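Local coordinates for hypothetical protein SA2161 (Staphylococcus aureus, PDB 1Y7R) that is of unknown function but, as a member of the GNAT family, is a probable acetyltransferase that would transfer an acetyl group from acetyl-CoA to an unidentified acceptor, at residues 9-14 with 33-38; 41-44 with 49-52; 54-59 with 89-94; 104-107 with 113-116. The protein carries 4 engineered substitutions. One frame throughout, in Å; residues are numbered along the deposited sequence. Where two conformers were deposited one is given.

Interaction 1 (9-14 with 33-38)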
loop_
_atom_site.group_PDB
_atom_site.type_symbol
_atom_site.label_atom_id
_atom_site.label_comp_id
_atom_site.label_asym_id
_atom_site.label_seq_id
_atom_site.Cartn_x
_atom_site.Cartn_y
_atom_site.Cartn_z
ATOM N N PRO A 9 -17.539 -7.009 -2.742
ATOM C CA PRO A 9 -18.695 -6.158 -2.428
ATOM C C PRO A 9 -19.313 -5.592 -3.721
ATOM O O PRO A 9 -18.639 -5.538 -4.742
ATOM C CB PRO A 9 -18.077 -5.010 -1.605
ATOM C CG PRO A 9 -16.676 -5.371 -1.360
ATOM C CD PRO A 9 -16.260 -6.364 -2.384
ATOM N N THR A 10 -20.583 -5.179 -3.702
ATOM C CA THR A 10 -21.076 -4.414 -4.852
ATOM C C THR A 10 -20.526 -2.990 -4.824
ATOM O O THR A 10 -20.116 -2.518 -3.775
ATOM C CB THR A 10 -22.611 -4.344 -4.913
ATOM O OG1 THR A 10 -23.111 -3.547 -3.827
ATOM C CG2 THR A 10 -23.211 -5.743 -4.887
ATOM N N CYS A 11 -20.558 -2.298 -5.970
ATOM C CA CYS A 11 -20.046 -0.936 -6.030
ATOM C C CYS A 11 -20.882 -0.065 -5.125
ATOM O O CYS A 11 -20.338 0.739 -4.368
ATOM C CB CYS A 11 -20.076 -0.369 -7.445
ATOM S SG CYS A 11 -18.780 -1.069 -8.487
ATOM N N GLU A 12 -22.205 -0.236 -5.182
ATOM C CA GLU A 12 -23.072 0.562 -4.331
ATOM C C GLU A 12 -22.768 0.352 -2.858
ATOM O O GLU A 12 -22.645 1.331 -2.128
ATOM C CB GLU A 12 -24.557 0.272 -4.596
ATOM C CG GLU A 12 -25.473 1.001 -3.590
ATOM C CD GLU A 12 -26.903 1.096 -4.033
ATOM O OE1 GLU A 12 -27.286 0.385 -4.987
ATOM O OE2 GLU A 12 -27.658 1.876 -3.420
ATOM N N ASP A 13 -22.638 -0.906 -2.420
ATOM C CA ASP A 13 -22.421 -1.215 -0.987
ATOM C C ASP A 13 -21.079 -0.621 -0.521
ATOM O O ASP A 13 -20.979 -0.034 0.567
ATOM C CB ASP A 13 -22.440 -2.727 -0.732
ATOM C CG ASP A 13 -23.842 -3.297 -0.614
ATOM O OD1 ASP A 13 -23.944 -4.545 -0.501
ATOM O OD2 ASP A 13 -24.830 -2.523 -0.589
ATOM N N TYR A 14 -20.056 -0.759 -1.360
ATOM C CA TYR A 14 -18.731 -0.235 -1.075
ATOM C C TYR A 14 -18.776 1.268 -0.891
ATOM O O TYR A 14 -18.317 1.801 0.116
ATOM C CB TYR A 14 -17.741 -0.622 -2.183
ATOM C CG TYR A 14 -16.396 0.069 -2.082
ATOM C CD1 TYR A 14 -15.395 -0.470 -1.295
ATOM C CD2 TYR A 14 -16.108 1.240 -2.810
ATOM C CE1 TYR A 14 -14.149 0.121 -1.192
ATOM C CE2 TYR A 14 -14.857 1.851 -2.703
ATOM C CZ TYR A 14 -13.886 1.295 -1.887
ATOM O OH TYR A 14 -12.641 1.887 -1.775
ATOM N N LYS A 33 -13.470 -0.187 -11.075
ATOM C CA LYS A 33 -12.139 -0.571 -11.478
ATOM C C LYS A 33 -11.340 -1.254 -10.360
ATOM O O LYS A 33 -10.510 -2.109 -10.659
ATOM C CB LYS A 33 -11.379 0.656 -11.937
ATOM C CG LYS A 33 -12.047 1.442 -13.051
ATOM C CD LYS A 33 -11.245 2.671 -13.388
ATOM C CE LYS A 33 -9.786 2.317 -13.583
ATOM N NZ LYS A 33 -9.637 1.110 -14.453
ATOM N N GLY A 34 -11.592 -0.888 -9.100
ATOM C CA GLY A 34 -10.732 -1.298 -7.966
ATOM C C GLY A 34 -11.192 -2.544 -7.227
ATOM O O GLY A 34 -10.376 -3.363 -6.778
ATOM N N LEU A 35 -12.504 -2.723 -7.103
ATOM C CA LEU A 35 -13.017 -3.771 -6.198
ATOM C C LEU A 35 -12.550 -5.211 -6.488
ATOM O O LEU A 35 -12.324 -5.958 -5.538
ATOM C CB LEU A 35 -14.547 -3.722 -6.107
ATOM C CG LEU A 35 -15.111 -2.614 -5.208
ATOM C CD1 LEU A 35 -16.597 -2.470 -5.452
ATOM C CD2 LEU A 35 -14.817 -2.915 -3.741
ATOM N N PRO A 36 -12.470 -5.618 -7.773
ATOM C CA PRO A 36 -12.027 -6.991 -8.047
ATOM C C PRO A 36 -10.573 -7.323 -7.743
ATOM O O PRO A 36 -10.193 -8.508 -7.763
ATOM C CB PRO A 36 -12.253 -7.126 -9.569
ATOM C CG PRO A 36 -13.252 -6.101 -9.911
ATOM C CD PRO A 36 -12.867 -4.941 -9.031
ATOM N N ASN A 37 -9.774 -6.296 -7.453
ATOM C CA ASN A 37 -8.326 -6.386 -7.522
ATOM C C ASN A 37 -7.598 -6.287 -6.191
ATOM O O ASN A 37 -6.374 -6.152 -6.165
ATOM C CB ASN A 37 -7.790 -5.318 -8.495
ATOM C CG ASN A 37 -8.332 -5.490 -9.908
ATOM O OD1 ASN A 37 -8.845 -4.537 -10.529
ATOM N ND2 ASN A 37 -8.266 -6.705 -10.404
ATOM N N ALA A 38 -8.315 -6.393 -5.081
ATOM C CA ALA A 38 -7.640 -6.513 -3.774
ATOM C C ALA A 38 -7.177 -7.956 -3.633
ATOM O O ALA A 38 -7.842 -8.878 -4.147
ATOM C CB ALA A 38 -8.607 -6.165 -2.674
#
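Leu35, at the C-terminal end of helix 28-34, faces the beginning of helix 11-20 without any backbone hydrogen bond between the two segments, Pro9 CA and Leu35 CA being the nearest alpha carbons at 7.2 Å. The contact packs together the two helices that lie between strands 3-5 and 40-46, as the first two helices of the GNAT fold do. The isobutyl group of Leu35 does nearly all the touching. With CG anti to its own carbonyl carbon (chi1 -78°), the side chain reaches between Pro9, Cys11 and Tyr14, and its two methyls divide the work. Leu35 CD2 comes to 3.5 Å from Tyr14 CD1, approaching the ring obliquely, and lies 3.9 Å from Pro9 CG. Leu35 CD1 sits against the first turn of the helix, 3.8 Å from Cys11 CA and 4.0 Å from Cys11 SG. That turn is itself capped: Thr10, at the N-cap, accepts from Asp13 N through OG1 at 3.0 Å with an N-H...O angle of 159°. Pro9 also packs on Met53, Thr41 and Thr43 of the sheet, while Tyr14 reaches Thr62 of the second subunit. The start of helix 11-20 and the chain at the end of helix 28-34 are thus held by apolar contact: no hydrogen bond crosses between the segments, and the hydroxyl of buried Tyr14 is bonded to Asp68.

Interaction 2 (41-44 with 49-52)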
loop_
_atom_site.group_PDB
_atom_site.type_symbol
_atom_site.label_atom_id
_atom_site.label_comp_id
_atom_site.label_asym_id
_atom_site.label_seq_id
_atom_site.Cartn_x
_atom_site.Cartn_y
_atom_site.Cartn_z
ATOM N N THR A 41 -10.500 -9.424 0.726
ATOM C CA THR A 41 -11.565 -8.517 1.169
ATOM C C THR A 41 -12.420 -9.245 2.173
ATOM O O THR A 41 -12.837 -10.375 1.909
ATOM C CB THR A 41 -12.478 -8.067 -0.012
ATOM O OG1 THR A 41 -11.683 -7.455 -1.044
ATOM C CG2 THR A 41 -13.500 -7.036 0.455
ATOM N N VAL A 42 -12.691 -8.614 3.311
ATOM C CA VAL A 42 -13.649 -9.171 4.292
ATOM C C VAL A 42 -14.806 -8.203 4.428
ATOM O O VAL A 42 -14.611 -6.990 4.464
ATOM C CB VAL A 42 -13.037 -9.271 5.779
ATOM C CG1 VAL A 42 -12.337 -8.002 6.275
ATOM C CG2 VAL A 42 -14.095 -9.801 6.809
ATOM N N THR A 43 -16.014 -8.747 4.481
ATOM C CA THR A 43 -17.238 -7.967 4.637
ATOM C C THR A 43 -18.098 -8.588 5.734
ATOM O O THR A 43 -18.117 -9.819 5.913
ATOM C CB THR A 43 -18.055 -7.857 3.318
ATOM O OG1 THR A 43 -18.050 -9.124 2.641
ATOM C CG2 THR A 43 -17.429 -6.752 2.383
ATOM N N LEU A 44 -18.747 -7.715 6.499
ATOM C CA LEU A 44 -19.624 -8.094 7.609
ATOM C C LEU A 44 -21.023 -7.610 7.305
ATOM O O LEU A 44 -21.228 -6.445 6.931
ATOM C CB LEU A 44 -19.176 -7.420 8.899
ATOM C CG LEU A 44 -17.725 -7.665 9.330
ATOM C CD1 LEU A 44 -17.498 -6.894 10.623
ATOM C CD2 LEU A 44 -17.375 -9.102 9.550
ATOM N N ARG A 49 -27.774 -6.200 5.556
ATOM C CA ARG A 49 -27.105 -4.906 5.433
ATOM C C ARG A 49 -25.606 -5.040 5.634
ATOM O O ARG A 49 -25.171 -5.643 6.635
ATOM C CB ARG A 49 -27.625 -3.915 6.460
ATOM C CG ARG A 49 -27.033 -2.513 6.315
ATOM C CD ARG A 49 -27.522 -1.603 7.419
ATOM N NE ARG A 49 -27.142 -0.216 7.135
ATOM C CZ ARG A 49 -27.231 0.777 8.004
ATOM N NH1 ARG A 49 -27.661 0.557 9.246
ATOM N NH2 ARG A 49 -26.842 1.985 7.631
ATOM N N LEU A 50 -24.838 -4.438 4.721
ATOM C CA LEU A 50 -23.381 -4.409 4.892
ATOM C C LEU A 50 -23.065 -3.401 5.999
ATOM O O LEU A 50 -23.443 -2.231 5.870
ATOM C CB LEU A 50 -22.672 -3.960 3.605
ATOM C CG LEU A 50 -21.139 -3.929 3.649
ATOM C CD1 LEU A 50 -20.528 -5.301 3.784
ATOM C CD2 LEU A 50 -20.553 -3.250 2.407
ATOM N N ILE A 51 -22.338 -3.837 7.036
ATOM C CA ILE A 51 -21.979 -2.918 8.106
ATOM C C ILE A 51 -20.466 -2.630 8.251
ATOM O O ILE A 51 -20.069 -1.700 8.958
ATOM C CB ILE A 51 -22.647 -3.324 9.424
ATOM C CG1 ILE A 51 -22.023 -4.593 10.025
ATOM C CG2 ILE A 51 -24.169 -3.482 9.200
ATOM C CD1 ILE A 51 -20.728 -4.347 10.753
ATOM N N GLY A 52 -19.637 -3.434 7.577
ATOM C CA GLY A 52 -18.190 -3.280 7.725
ATOM C C GLY A 52 -17.409 -4.016 6.667
ATOM O O GLY A 52 -17.903 -4.969 6.054
#
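A classic beta bulge interrupts the antiparallel hairpin of strands 40-46 and 49-58, with Ile51 and Gly52 together opposite Leu44. Leu44 and Gly52 form a hydrogen-bonded pair, Leu44 CA and Gly52 CA lying 5.0 Å apart. Leu44 N donates to Gly52 O at 2.9 Å and 164°, the donor standing above the carbonyl plane. In return Leu44 O takes Ile51 N at 2.8 Å, a nearly straight bond, and only a weak one from Gly52 N at 3.5 Å; one carbonyl thereby serves both residues of the bulge. The short strand segments run at 118° to each other, well away from strict antiparallel alignment. Side chains fill in around this crossing. Ile51 CD1 packs 3.9 Å from Leu44 CB, brought there by CG1 lying between the backbone N and carbonyl carbon (chi1 72°). Leu44 itself extends to the face of the sheet occupied by helix 80-95, touching Tyr80, Leu83 and Ile84. Thr43 OG1 makes a weak hydrogen bond to Thr5 O in the neighbouring strand 3-5. Across Thr43 the Leu50 side chain passes at about a right angle, with Leu50 CD1 3.6 Å from Thr43 CB and 3.4 Å from Leu44 O.

Interaction 3 (54-59 with 89-94); sequences GRVIGD and MKYIKN
Val56 of strand 49-58 meets Tyr91 and Ile92 of helix 80-95 in a small apolar contact, with Val56 CA 8.7 Å from Ile92 CA. At the start of the helical segment Met89, present as selenomethionine, sets out away from 54-59 but its end curls back, packing on Ile66, Phe117 and Phe119; Met89 O accepts from Lys93 N at 2.9 Å. Tyr91 comes next and points at the strand: CG is anti to the backbone N (chi1 168°), which sends the ring over the sheet, where Tyr91 CE1 lies 4.2 Å from Val56 CG1. The methyl approaches this ring obliquely, and the same ring also stacks with Phe40. Ile92 follows with its end bent towards the strand, Ile92 CD1 reaching 4.5 Å from Val56 CG2. The two valine methyls are thus shared, one to each helix residue, without any polar bond. Ile92 packs as well on Tyr133 of the second subunit. Helix 80-95 follows strand 63-71 and lies over this face of the sheet, as the long central helix of the GNAT fold does; Val56, paired through its backbone with Phe40 of strand 40-46 and touching Phe64 of strand 63-71, sits beneath it between those two strands.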
loop_
_atom_site.group_PDB
_atom_site.type_symbol
_atom_site.label_atom_id
_atom_site.label_comp_id
_atom_site.label_asym_id
_atom_site.label_seq_id
_atom_site.Cartn_x
_atom_site.Cartn_y
_atom_site.Cartn_z
ATOM N N GLY A 54 -12.968 -4.566 5.182
ATOM C CA GLY A 54 -11.534 -4.220 5.125
ATOM C C GLY A 54 -10.922 -4.885 3.900
ATOM O O GLY A 54 -11.425 -5.915 3.414
ATOM N N ARG A 55 -9.848 -4.294 3.371
ATOM C CA ARG A 55 -9.241 -4.820 2.143
ATOM C C ARG A 55 -7.722 -4.835 2.306
ATOM O O ARG A 55 -7.177 -4.107 3.146
ATOM C CB ARG A 55 -9.656 -3.972 0.913
ATOM C CG ARG A 55 -11.179 -3.873 0.742
ATOM C CD ARG A 55 -11.618 -2.882 -0.304
ATOM N NE ARG A 55 -11.264 -3.310 -1.669
ATOM C CZ ARG A 55 -10.607 -2.581 -2.573
ATOM N NH1 ARG A 55 -10.208 -1.332 -2.318
ATOM N NH2 ARG A 55 -10.394 -3.123 -3.774
ATOM N N VAL A 56 -7.067 -5.694 1.537
ATOM C CA VAL A 56 -5.599 -5.789 1.497
ATOM C C VAL A 56 -5.119 -5.738 0.031
ATOM O O VAL A 56 -5.638 -6.454 -0.851
ATOM C CB VAL A 56 -5.108 -7.082 2.162
ATOM C CG1 VAL A 56 -3.563 -7.228 2.048
ATOM C CG2 VAL A 56 -5.565 -7.158 3.616
ATOM N N ILE A 57 -4.116 -4.890 -0.210
ATOM C CA ILE A 57 -3.361 -4.858 -1.452
ATOM C C ILE A 57 -1.921 -5.296 -1.125
ATOM O O ILE A 57 -1.502 -5.276 0.042
ATOM C CB ILE A 57 -3.393 -3.467 -2.143
ATOM C CG1 ILE A 57 -2.903 -2.347 -1.196
ATOM C CG2 ILE A 57 -4.815 -3.164 -2.683
ATOM C CD1 ILE A 57 -2.471 -1.064 -1.913
ATOM N N GLY A 58 -1.166 -5.674 -2.138
ATOM C CA GLY A 58 0.208 -6.102 -1.841
ATOM C C GLY A 58 0.831 -6.861 -2.994
ATOM O O GLY A 58 0.238 -6.948 -4.080
ATOM N N ASP A 59 2.030 -7.405 -2.760
ATOM C CA ASP A 59 2.702 -8.214 -3.789
ATOM C C ASP A 59 2.821 -9.710 -3.414
ATOM O O ASP A 59 3.462 -10.492 -4.113
ATOM C CB ASP A 59 4.076 -7.585 -4.139
ATOM C CG ASP A 59 5.136 -7.813 -3.045
ATOM O OD1 ASP A 59 4.819 -8.262 -1.922
ATOM O OD2 ASP A 59 6.298 -7.508 -3.332
HETATM N N MSE A 89 -5.755 -10.151 9.538
HETATM C CA MSE A 89 -4.488 -10.650 10.114
HETATM C C MSE A 89 -4.322 -12.147 9.890
HETATM O O MSE A 89 -3.186 -12.633 9.724
HETATM C CB MSE A 89 -4.362 -10.294 11.599
HETATM C CG MSE A 89 -4.184 -8.802 11.877
HETATM SE SE MSE A 89 -2.785 -7.915 10.768
HETATM C CE MSE A 89 -3.797 -7.396 9.319
ATOM N N LYS A 90 -5.439 -12.874 9.894
ATOM C CA LYS A 90 -5.462 -14.269 9.438
ATOM C C LYS A 90 -5.002 -14.495 7.982
ATOM O O LYS A 90 -4.187 -15.399 7.711
ATOM C CB LYS A 90 -6.842 -14.874 9.715
ATOM C CG LYS A 90 -6.944 -16.333 9.327
ATOM C CD LYS A 90 -8.219 -16.949 9.889
ATOM C CE LYS A 90 -7.862 -17.835 11.069
ATOM N NZ LYS A 90 -6.647 -17.321 11.782
ATOM N N TYR A 91 -5.509 -13.681 7.058
ATOM C CA TYR A 91 -5.070 -13.724 5.660
ATOM C C TYR A 91 -3.563 -13.459 5.561
ATOM O O TYR A 91 -2.817 -14.220 4.945
ATOM C CB TYR A 91 -5.861 -12.725 4.802
ATOM C CG TYR A 91 -5.187 -12.581 3.474
ATOM C CD1 TYR A 91 -4.334 -11.517 3.227
ATOM C CD2 TYR A 91 -5.295 -13.589 2.519
ATOM C CE1 TYR A 91 -3.643 -11.417 2.014
ATOM C CE2 TYR A 91 -4.629 -13.483 1.301
ATOM C CZ TYR A 91 -3.799 -12.410 1.073
ATOM O OH TYR A 91 -3.122 -12.297 -0.129
ATOM N N ILE A 92 -3.103 -12.390 6.201
ATOM C CA ILE A 92 -1.687 -12.006 6.067
ATOM C C ILE A 92 -0.767 -13.065 6.706
ATOM O O ILE A 92 0.261 -13.414 6.122
ATOM C CB ILE A 92 -1.428 -10.607 6.638
ATOM C CG1 ILE A 92 -2.213 -9.563 5.817
ATOM C CG2 ILE A 92 0.085 -10.298 6.601
ATOM C CD1 ILE A 92 -2.198 -8.130 6.418
ATOM N N LYS A 93 -1.184 -13.632 7.842
ATOM C CA LYS A 93 -0.392 -14.683 8.509
ATOM C C LYS A 93 -0.157 -15.881 7.593
ATOM O O LYS A 93 0.909 -16.513 7.666
ATOM C CB LYS A 93 -1.065 -15.121 9.826
ATOM C CG LYS A 93 -0.438 -16.361 10.520
ATOM C CD LYS A 93 -1.503 -17.252 11.187
ATOM C CE LYS A 93 -2.605 -17.682 10.178
ATOM N NZ LYS A 93 -3.396 -18.886 10.591
ATOM N N ASN A 94 -1.121 -16.203 6.743
ATOM C CA ASN A 94 -1.001 -17.384 5.903
ATOM C C ASN A 94 -0.140 -17.138 4.651
ATOM O O ASN A 94 0.224 -18.083 3.955
ATOM C CB ASN A 94 -2.370 -17.963 5.509
ATOM C CG ASN A 94 -3.046 -18.791 6.634
ATOM O OD1 ASN A 94 -3.575 -18.239 7.627
ATOM N ND2 ASN A 94 -3.083 -20.122 6.448
#

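Interaction 4 (104-107 with 113-116); sequences LIAD and LYVK. Engineered in segment 113-116: Val115 (natural residue Ala).
Tyr114, Leu104 and Ala106 supply almost the whole of this contact, which packs helix 110-115 back on strand 101-107, the strand-helix unit in the C-terminal half of the GNAT fold. The tyrosine ring lies across the strand's side chains, with Leu104 beneath one face: Leu104 CD2 is 3.9 Å from the Tyr114 ring centroid and 25° off the normal, a CH-pi contact. The other methyl, Leu104 CD1, comes to 3.6 Å from Tyr114 CD2, so both methyls lie over the same face, one on each side of Tyr114 CG. Leu104 arrives there with CG between its backbone N and carbonyl carbon (chi1 53°). Ala106, two residues on and pointing the same way, sets its CB 3.6 Å from Tyr114 CE2, in an oblique approach. The hydroxyl is joined to the strand by a water, 3.0 Å from Tyr114 OH, which donates to Ile105 O at 3.2 Å. Residues 104 to 107 form an antiparallel ladder with a strand of the second subunit, and Val115, an engineered residue, packs on Met129 of that subunit. One face of the ring therefore rests on the Leu104 methyls, with Leu113 near the rim of the other, while its polar end meets the strand backbone through a water.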
loop_
_atom_site.group_PDB
_atom_site.type_symbol
_atom_site.label_atom_id
_atom_site.label_comp_id
_atom_site.label_asym_id
_atom_site.label_seq_id
_atom_site.Cartn_x
_atom_site.Cartn_y
_atom_site.Cartn_z
ATOM N N LEU A 104 -0.231 0.656 7.103
ATOM C CA LEU A 104 -1.516 1.308 6.887
ATOM C C LEU A 104 -1.418 2.778 7.252
ATOM O O LEU A 104 -0.407 3.202 7.822
ATOM C CB LEU A 104 -2.612 0.618 7.700
ATOM C CG LEU A 104 -2.371 0.436 9.196
ATOM C CD1 LEU A 104 -2.809 1.677 9.944
ATOM C CD2 LEU A 104 -3.151 -0.768 9.669
ATOM N N ILE A 105 -2.462 3.538 6.899
ATOM C CA ILE A 105 -2.539 4.967 7.248
ATOM C C ILE A 105 -3.698 5.139 8.213
ATOM O O ILE A 105 -4.829 4.744 7.919
ATOM C CB ILE A 105 -2.747 5.847 5.988
ATOM C CG1 ILE A 105 -1.599 5.677 4.975
ATOM C CG2 ILE A 105 -3.008 7.299 6.356
ATOM C CD1 ILE A 105 -0.242 5.980 5.521
ATOM N N ALA A 106 -3.420 5.684 9.390
ATOM C CA ALA A 106 -4.443 5.791 10.417
ATOM C C ALA A 106 -4.572 7.205 10.938
ATOM O O ALA A 106 -3.568 7.811 11.258
ATOM C CB ALA A 106 -4.077 4.859 11.569
ATOM N N ASP A 107 -5.795 7.715 11.048
ATOM C CA ASP A 107 -5.996 8.930 11.857
ATOM C C ASP A 107 -6.093 8.598 13.349
ATOM O O ASP A 107 -5.906 7.437 13.761
ATOM C CB ASP A 107 -7.186 9.746 11.359
ATOM C CG ASP A 107 -8.516 9.118 11.682
ATOM O OD1 ASP A 107 -8.561 8.194 12.523
ATOM O OD2 ASP A 107 -9.520 9.568 11.078
ATOM N N LEU A 113 -7.281 1.182 17.386
ATOM C CA LEU A 113 -7.660 -0.128 16.853
ATOM C C LEU A 113 -6.421 -0.904 16.364
ATOM O O LEU A 113 -6.205 -2.078 16.725
ATOM C CB LEU A 113 -8.650 0.043 15.697
ATOM C CG LEU A 113 -8.883 -1.247 14.891
ATOM C CD1 LEU A 113 -9.526 -2.298 15.797
ATOM C CD2 LEU A 113 -9.705 -1.044 13.675
ATOM N N TYR A 114 -5.585 -0.251 15.567
ATOM C CA TYR A 114 -4.483 -1.010 14.928
ATOM C C TYR A 114 -3.430 -1.400 15.935
ATOM O O TYR A 114 -2.787 -2.420 15.784
ATOM C CB TYR A 114 -3.875 -0.232 13.761
ATOM C CG TYR A 114 -4.964 0.204 12.815
ATOM C CD1 TYR A 114 -5.725 -0.747 12.119
ATOM C CD2 TYR A 114 -5.246 1.553 12.614
ATOM C CE1 TYR A 114 -6.759 -0.353 11.268
ATOM C CE2 TYR A 114 -6.265 1.956 11.774
ATOM C CZ TYR A 114 -7.019 1.012 11.099
ATOM O OH TYR A 114 -8.025 1.441 10.223
ATOM N N VAL A 115 -3.292 -0.610 16.997
ATOM C CA VAL A 115 -2.346 -0.929 18.076
ATOM C C VAL A 115 -2.649 -2.312 18.692
ATOM O O VAL A 115 -1.734 -3.038 19.108
ATOM C CB VAL A 115 -2.345 0.196 19.174
ATOM C CG1 VAL A 115 -1.431 -0.189 20.321
ATOM C CG2 VAL A 115 -1.873 1.497 18.572
ATOM N N LYS A 116 -3.935 -2.663 18.768
ATOM C CA LYS A 116 -4.376 -3.977 19.271
ATOM C C LYS A 116 -3.791 -5.167 18.507
ATOM O O LYS A 116 -3.721 -6.276 19.036
ATOM C CB LYS A 116 -5.909 -4.095 19.193
ATOM C CG LYS A 116 -6.646 -3.126 20.070
ATOM C CD LYS A 116 -8.184 -3.317 19.910
ATOM C CE LYS A 116 -8.930 -2.260 20.706
ATOM N NZ LYS A 116 -8.396 -2.290 22.115
HETATM O O HOH W 1 -6.430 2.025 7.732
#

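All four contacts lie within the one GNAT acetyltransferase domain and follow one another in series along the chain. Interactions 2, 3 and 4 reach the same mixed sheet, and interactions 2 and 3 share strand 49-58, with centres about 16 Å apart. Interaction 1 packs beside strands 40-46 and 49-58 of the sheet, touching interaction 2 where Asp13 CB is 3.7 Å from Leu50 CD2 and interaction 3 through Arg55, whose NH2 is 3.0 Å from Gly34 O. Interaction 4 lies on the other side of the chain's centre from interactions 1 and 2, about 22 Å and 19 Å away between centres. Interactions 1, 3 and 4 also touch the second subunit, so three of the four contacts lie where the two subunits meet.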